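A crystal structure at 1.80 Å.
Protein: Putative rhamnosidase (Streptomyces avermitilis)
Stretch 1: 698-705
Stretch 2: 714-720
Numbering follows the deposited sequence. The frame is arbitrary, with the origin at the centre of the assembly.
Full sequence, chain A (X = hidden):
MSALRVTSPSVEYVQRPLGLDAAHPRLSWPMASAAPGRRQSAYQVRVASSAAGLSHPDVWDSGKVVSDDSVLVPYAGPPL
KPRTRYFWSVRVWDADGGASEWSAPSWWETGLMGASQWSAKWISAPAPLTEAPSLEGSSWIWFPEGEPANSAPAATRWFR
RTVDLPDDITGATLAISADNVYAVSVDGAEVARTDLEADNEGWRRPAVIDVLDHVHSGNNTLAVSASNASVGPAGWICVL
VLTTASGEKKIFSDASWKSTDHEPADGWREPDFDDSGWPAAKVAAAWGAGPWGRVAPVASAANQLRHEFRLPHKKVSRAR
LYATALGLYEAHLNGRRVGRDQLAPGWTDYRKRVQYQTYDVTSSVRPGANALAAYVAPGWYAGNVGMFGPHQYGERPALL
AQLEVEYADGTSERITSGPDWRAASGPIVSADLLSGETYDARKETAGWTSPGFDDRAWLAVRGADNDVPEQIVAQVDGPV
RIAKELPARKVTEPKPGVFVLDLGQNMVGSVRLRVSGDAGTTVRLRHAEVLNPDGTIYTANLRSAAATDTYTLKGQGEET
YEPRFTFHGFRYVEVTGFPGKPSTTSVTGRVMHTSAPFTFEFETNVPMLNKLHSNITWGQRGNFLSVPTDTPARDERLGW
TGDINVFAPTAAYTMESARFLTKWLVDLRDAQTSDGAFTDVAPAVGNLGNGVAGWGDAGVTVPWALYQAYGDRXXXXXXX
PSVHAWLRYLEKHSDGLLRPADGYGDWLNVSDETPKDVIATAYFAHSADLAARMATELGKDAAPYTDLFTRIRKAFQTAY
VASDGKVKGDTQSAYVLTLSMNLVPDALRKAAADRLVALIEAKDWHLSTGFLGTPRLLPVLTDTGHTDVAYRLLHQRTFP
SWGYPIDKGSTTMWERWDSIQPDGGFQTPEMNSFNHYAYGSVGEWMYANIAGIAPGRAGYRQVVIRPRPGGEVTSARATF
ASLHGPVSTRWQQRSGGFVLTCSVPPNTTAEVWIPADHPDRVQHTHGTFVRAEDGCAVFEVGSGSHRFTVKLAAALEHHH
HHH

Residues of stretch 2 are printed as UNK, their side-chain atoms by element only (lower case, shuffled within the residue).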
ATOM      1  N   ALA A 698      14.708   3.903  -8.352  1.00 19.53           N
ATOM      2  CA  ALA A 698      14.056   2.688  -7.914  1.00 20.41           C
ATOM      3  C   ALA A 698      13.869   1.707  -9.057  1.00 19.94           C
ATOM      4  O   ALA A 698      13.889   0.495  -8.839  1.00 20.32           O
ATOM      5  CB  ALA A 698      12.714   3.001  -7.258  1.00 20.04           C
ATOM      6  N   GLY A 699      13.666   2.227 -10.261  1.00 18.90           N
ATOM      7  CA  GLY A 699      13.551   1.408 -11.488  1.00 20.51           C
ATOM      8  C   GLY A 699      14.754   0.511 -11.782  1.00 21.41           C
ATOM      9  O   GLY A 699      14.630  -0.473 -12.511  1.00 21.11           O
ATOM     10  N   VAL A 700      15.924   0.878 -11.239  1.00 21.35           N
ATOM     11  CA  VAL A 700      17.158   0.099 -11.325  1.00 20.11           C
ATOM     12  C   VAL A 700      17.457  -0.673 -10.025  1.00 20.75           C
ATOM     13  O   VAL A 700      17.775  -1.880 -10.043  1.00 20.03           O
ATOM     14  CB  VAL A 700      18.375   1.031 -11.624  1.00 20.53           C
ATOM     15  CG1 VAL A 700      19.554   0.193 -12.125  1.00 20.62           C
ATOM     16  CG2 VAL A 700      17.986   2.132 -12.595  1.00 20.34           C
ATOM     17  N   THR A 701      17.323   0.004  -8.882  1.00 19.22           N
ATOM     18  CA  THR A 701      17.771  -0.550  -7.607  1.00 19.49           C
ATOM     19  C   THR A 701      16.831  -1.605  -7.055  1.00 20.79           C
ATOM     20  O   THR A 701      17.259  -2.514  -6.373  1.00 21.60           O
ATOM     21  CB  THR A 701      17.932   0.516  -6.503  1.00 21.63           C
ATOM     22  OG1 THR A 701      16.693   1.189  -6.310  1.00 21.45           O
ATOM     23  CG2 THR A 701      18.993   1.578  -6.895  1.00 18.64           C
ATOM     24  N   VAL A 702      15.553  -1.450  -7.341  1.00 18.79           N
ATOM     25  CA  VAL A 702      14.569  -2.415  -6.823  1.00 19.14           C
ATOM     26  C   VAL A 702      14.649  -3.785  -7.575  1.00 18.51           C
ATOM     27  O   VAL A 702      14.643  -4.842  -6.928  1.00 20.46           O
ATOM     28  CB  VAL A 702      13.162  -1.792  -6.759  1.00 18.14           C
ATOM     29  CG1 VAL A 702      12.176  -2.827  -6.278  1.00 18.92           C
ATOM     30  CG2 VAL A 702      13.132  -0.626  -5.742  1.00 18.73           C
ATOM     31  N   PRO A 703      14.751  -3.781  -8.924  1.00 18.83           N
ATOM     32  CA  PRO A 703      15.034  -5.066  -9.577  1.00 18.66           C
ATOM     33  C   PRO A 703      16.323  -5.694  -9.074  1.00 19.25           C
ATOM     34  O   PRO A 703      16.401  -6.911  -8.861  1.00 16.71           O
ATOM     35  CB  PRO A 703      15.125  -4.696 -11.060  1.00 19.40           C
ATOM     36  CG  PRO A 703      14.248  -3.495 -11.184  1.00 19.30           C
ATOM     37  CD  PRO A 703      14.398  -2.742  -9.905  1.00 18.16           C
ATOM     38  N   TRP A 704      17.362  -4.875  -8.855  1.00 20.30           N
ATOM     39  CA  TRP A 704      18.606  -5.443  -8.368  1.00 20.38           C
ATOM     40  C   TRP A 704      18.466  -6.021  -6.970  1.00 20.21           C
ATOM     41  O   TRP A 704      18.985  -7.102  -6.680  1.00 19.76           O
ATOM     42  CB  TRP A 704      19.750  -4.406  -8.398  1.00 20.72           C
ATOM     43  CG  TRP A 704      21.067  -5.038  -8.101  1.00 24.31           C
ATOM     44  CD1 TRP A 704      21.825  -4.877  -6.976  1.00 23.67           C
ATOM     45  CD2 TRP A 704      21.775  -5.968  -8.938  1.00 25.79           C
ATOM     46  NE1 TRP A 704      22.978  -5.639  -7.064  1.00 25.32           N
ATOM     47  CE2 TRP A 704      22.976  -6.319  -8.252  1.00 25.85           C
ATOM     48  CE3 TRP A 704      21.517  -6.536 -10.203  1.00 25.08           C
ATOM     49  CZ2 TRP A 704      23.912  -7.223  -8.781  1.00 26.37           C
ATOM     50  CZ3 TRP A 704      22.460  -7.439 -10.740  1.00 24.72           C
ATOM     51  CH2 TRP A 704      23.644  -7.763 -10.022  1.00 24.64           C
ATOM     52  N   ALA A 705      17.761  -5.304  -6.100  1.00 20.29           N
ATOM     53  CA  ALA A 705      17.513  -5.815  -4.761  1.00 20.93           C
ATOM     54  C   ALA A 705      16.749  -7.162  -4.800  1.00 19.67           C
ATOM     55  O   ALA A 705      17.094  -8.080  -4.058  1.00 19.12           O
ATOM     56  CB  ALA A 705      16.792  -4.755  -3.909  1.00 19.85           C
ATOM     57  N   UNK A 714      14.193 -13.208 -14.096  1.00 22.83           N
ATOM     58  CA  UNK A 714      13.142 -12.628 -14.911  1.00 23.28           C
ATOM     59  C   UNK A 714      12.890 -11.151 -14.577  1.00 22.95           C
ATOM     60  O   UNK A 714      12.586 -10.352 -15.466  1.00 21.32           O
ATOM     61  c   UNK A 714      10.700 -12.894 -15.601  1.00 29.59           C
ATOM     62  c   UNK A 714       9.514 -13.841 -15.551  1.00 36.96           C
ATOM     63  n   UNK A 714       8.522 -13.534 -14.705  1.00 36.74           N
ATOM     64  c   UNK A 714      11.850 -13.429 -14.781  1.00 25.39           C
ATOM     65  o   UNK A 714       9.495 -14.846 -16.260  1.00 40.60           O
ATOM     66  N   UNK A 715      13.034 -10.807 -13.304  1.00 22.33           N
ATOM     67  CA  UNK A 715      12.862  -9.424 -12.867  1.00 22.35           C
ATOM     68  C   UNK A 715      13.903  -8.526 -13.568  1.00 21.61           C
ATOM     69  O   UNK A 715      13.578  -7.418 -13.968  1.00 20.53           O
ATOM     70  c   UNK A 715      12.984  -9.317 -11.337  1.00 23.08           C
ATOM     71  c   UNK A 715      13.127  -7.880 -10.907  1.00 25.19           C
ATOM     72  c   UNK A 715      11.722  -9.892 -10.689  1.00 24.34           C
ATOM     73  N   UNK A 716      15.126  -9.025 -13.720  1.00 19.01           N
ATOM     74  CA  UNK A 716      16.159  -8.244 -14.418  1.00 20.68           C
ATOM     75  C   UNK A 716      15.876  -8.124 -15.904  1.00 21.52           C
ATOM     76  O   UNK A 716      15.956  -7.031 -16.477  1.00 22.18           O
ATOM     77  c   UNK A 716      18.078  -7.620 -12.054  1.00 21.29           C
ATOM     78  c   UNK A 716      17.545  -8.852 -14.207  1.00 20.51           C
ATOM     79  c   UNK A 716      19.518  -9.503 -12.910  1.00 21.42           C
ATOM     80  c   UNK A 716      18.103  -8.966 -12.793  1.00 19.23           C
ATOM     81  N   UNK A 717      15.532  -9.243 -16.543  1.00 21.61           N
ATOM     82  CA  UNK A 717      15.212  -9.198 -17.967  1.00 22.70           C
ATOM     83  C   UNK A 717      14.071  -8.205 -18.275  1.00 23.03           C
ATOM     84  O   UNK A 717      14.122  -7.470 -19.250  1.00 22.55           O
ATOM     85  c   UNK A 717      14.930 -10.600 -18.501  1.00 23.08           C
ATOM     86  N   UNK A 718      13.060  -8.148 -17.414  1.00 22.67           N
ATOM     87  CA  UNK A 718      11.914  -7.299 -17.660  1.00 22.86           C
ATOM     88  C   UNK A 718      12.206  -5.819 -17.378  1.00 21.88           C
ATOM     89  O   UNK A 718      11.511  -4.958 -17.896  1.00 23.63           O
ATOM     90  o   UNK A 718      10.353  -9.493 -18.444  1.00 34.15           O
ATOM     91  c   UNK A 718      10.720  -7.765 -16.791  1.00 25.58           C
ATOM     92  c   UNK A 718      10.101  -9.069 -17.289  1.00 31.87           C
ATOM     93  o   UNK A 718       9.332  -9.684 -16.514  1.00 34.11           O
ATOM     94  N   UNK A 719      13.237  -5.547 -16.570  1.00 21.20           N
ATOM     95  CA  UNK A 719      13.590  -4.188 -16.125  1.00 20.18           C
ATOM     96  C   UNK A 719      14.630  -3.579 -17.062  1.00 20.97           C
ATOM     97  O   UNK A 719      14.636  -2.375 -17.280  1.00 20.61           O
ATOM     98  c   UNK A 719      14.145  -4.220 -14.703  1.00 20.42           C
ATOM     99  N   UNK A 720      15.479  -4.413 -17.655  1.00 22.56           N
ATOM    100  CA  UNK A 720      16.664  -3.849 -18.341  1.00 25.39           C
ATOM    101  C   UNK A 720      16.377  -2.812 -19.454  1.00 24.62           C
ATOM    102  O   UNK A 720      17.015  -1.770 -19.451  1.00 24.74           O
ATOM    103  c   UNK A 720      19.763  -3.587 -18.089  1.00 28.09           C
ATOM    104  c   UNK A 720      19.082  -4.423 -19.170  1.00 28.83           C
ATOM    105  c   UNK A 720      19.969  -5.587 -19.613  1.00 32.31           C
ATOM    106  c   UNK A 720      17.701  -4.939 -18.737  1.00 26.48           C
TER

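Position 714 carries five side-chain atoms: three carbons in an unbranched row, the third bearing one oxygen and one nitrogen. That is a primary amide at the end of a two-carbon arm. The chain is extended, with chi1 and chi2 both t. It touches nothing on stretch 1. The residue is Q714. Q714 O accepts a hydrogen bond from the N of position 718, at 3.0 Å.

Position 715 has three carbons and no other element. The first carbon carries the other two, so the side chain forks directly at CB. CA-to-CB points toward stretch 1. One of the fork carbons lies 3.7 Å from P703 CA and 3.8 Å from P703 CB. A fork of two methyls at CB gives valine, V715, and the carbon near the proline is V715 CG1. This pairing is also the backbone register: P703 CA and V715 CA are 5.9 Å apart.

Position 716 has four carbons, forked at the second. CA-to-CB points sideways, but the end of the side chain comes nearer. One terminal methyl lies 3.7 Å from P703 O and 4.1 Å from W704 CE3. Four carbons with the fork one step beyond CB make leucine, L716, with chi1 m and chi2 t. The methyl in question is CD2. It meets the W704 ring obliquely. The approach of L716 CD2 to P703 O is packing only, since a methyl carbon is not a conventional hydrogen-bond donor.

Position 717 has a single carbon, CB. It is exposed and out of reach of stretch 1. The residue is A717.

Position 718 has two carbons, the second carrying two oxygens. This is a carboxylate on a one-carbon arm, exposed and out of reach of stretch 1. The residue is D718, with chi1 m.

Position 719 again has one carbon. Here CB points toward stretch 1 and lies 3.6 Å from P703 CG. The CB of position 719 is also 4.4 Å from G699 O. The residue is A719. A719 N donates a hydrogen bond to L716 O at 3.1 Å and a weak one to V715 O at 3.2 Å.

Position 720 has four carbons forked at the second, as in 716, but CA-to-CB points away. The side chain stays out of contact with stretch 1. The residue is L720, with chi1 t and chi2 p. L720 N donates a hydrogen bond to L716 O at 2.9 Å.

The two helices run nearly antiparallel, at 165°, with axes 9.0 Å apart at closest approach. P703 is the centre of the contact and touches V715, L716 and A719. Stretch 1 is kinked here, because proline N has no hydrogen to give to the turn before. W704 points its CA-to-CB bond away, yet its ring reaches back to L716. No hydrogen bond crosses between the stretches. The contact is small, 229 Å² in all, and rests on apolar packing around one proline.

Stretch 2 (714-720) QVLADAL
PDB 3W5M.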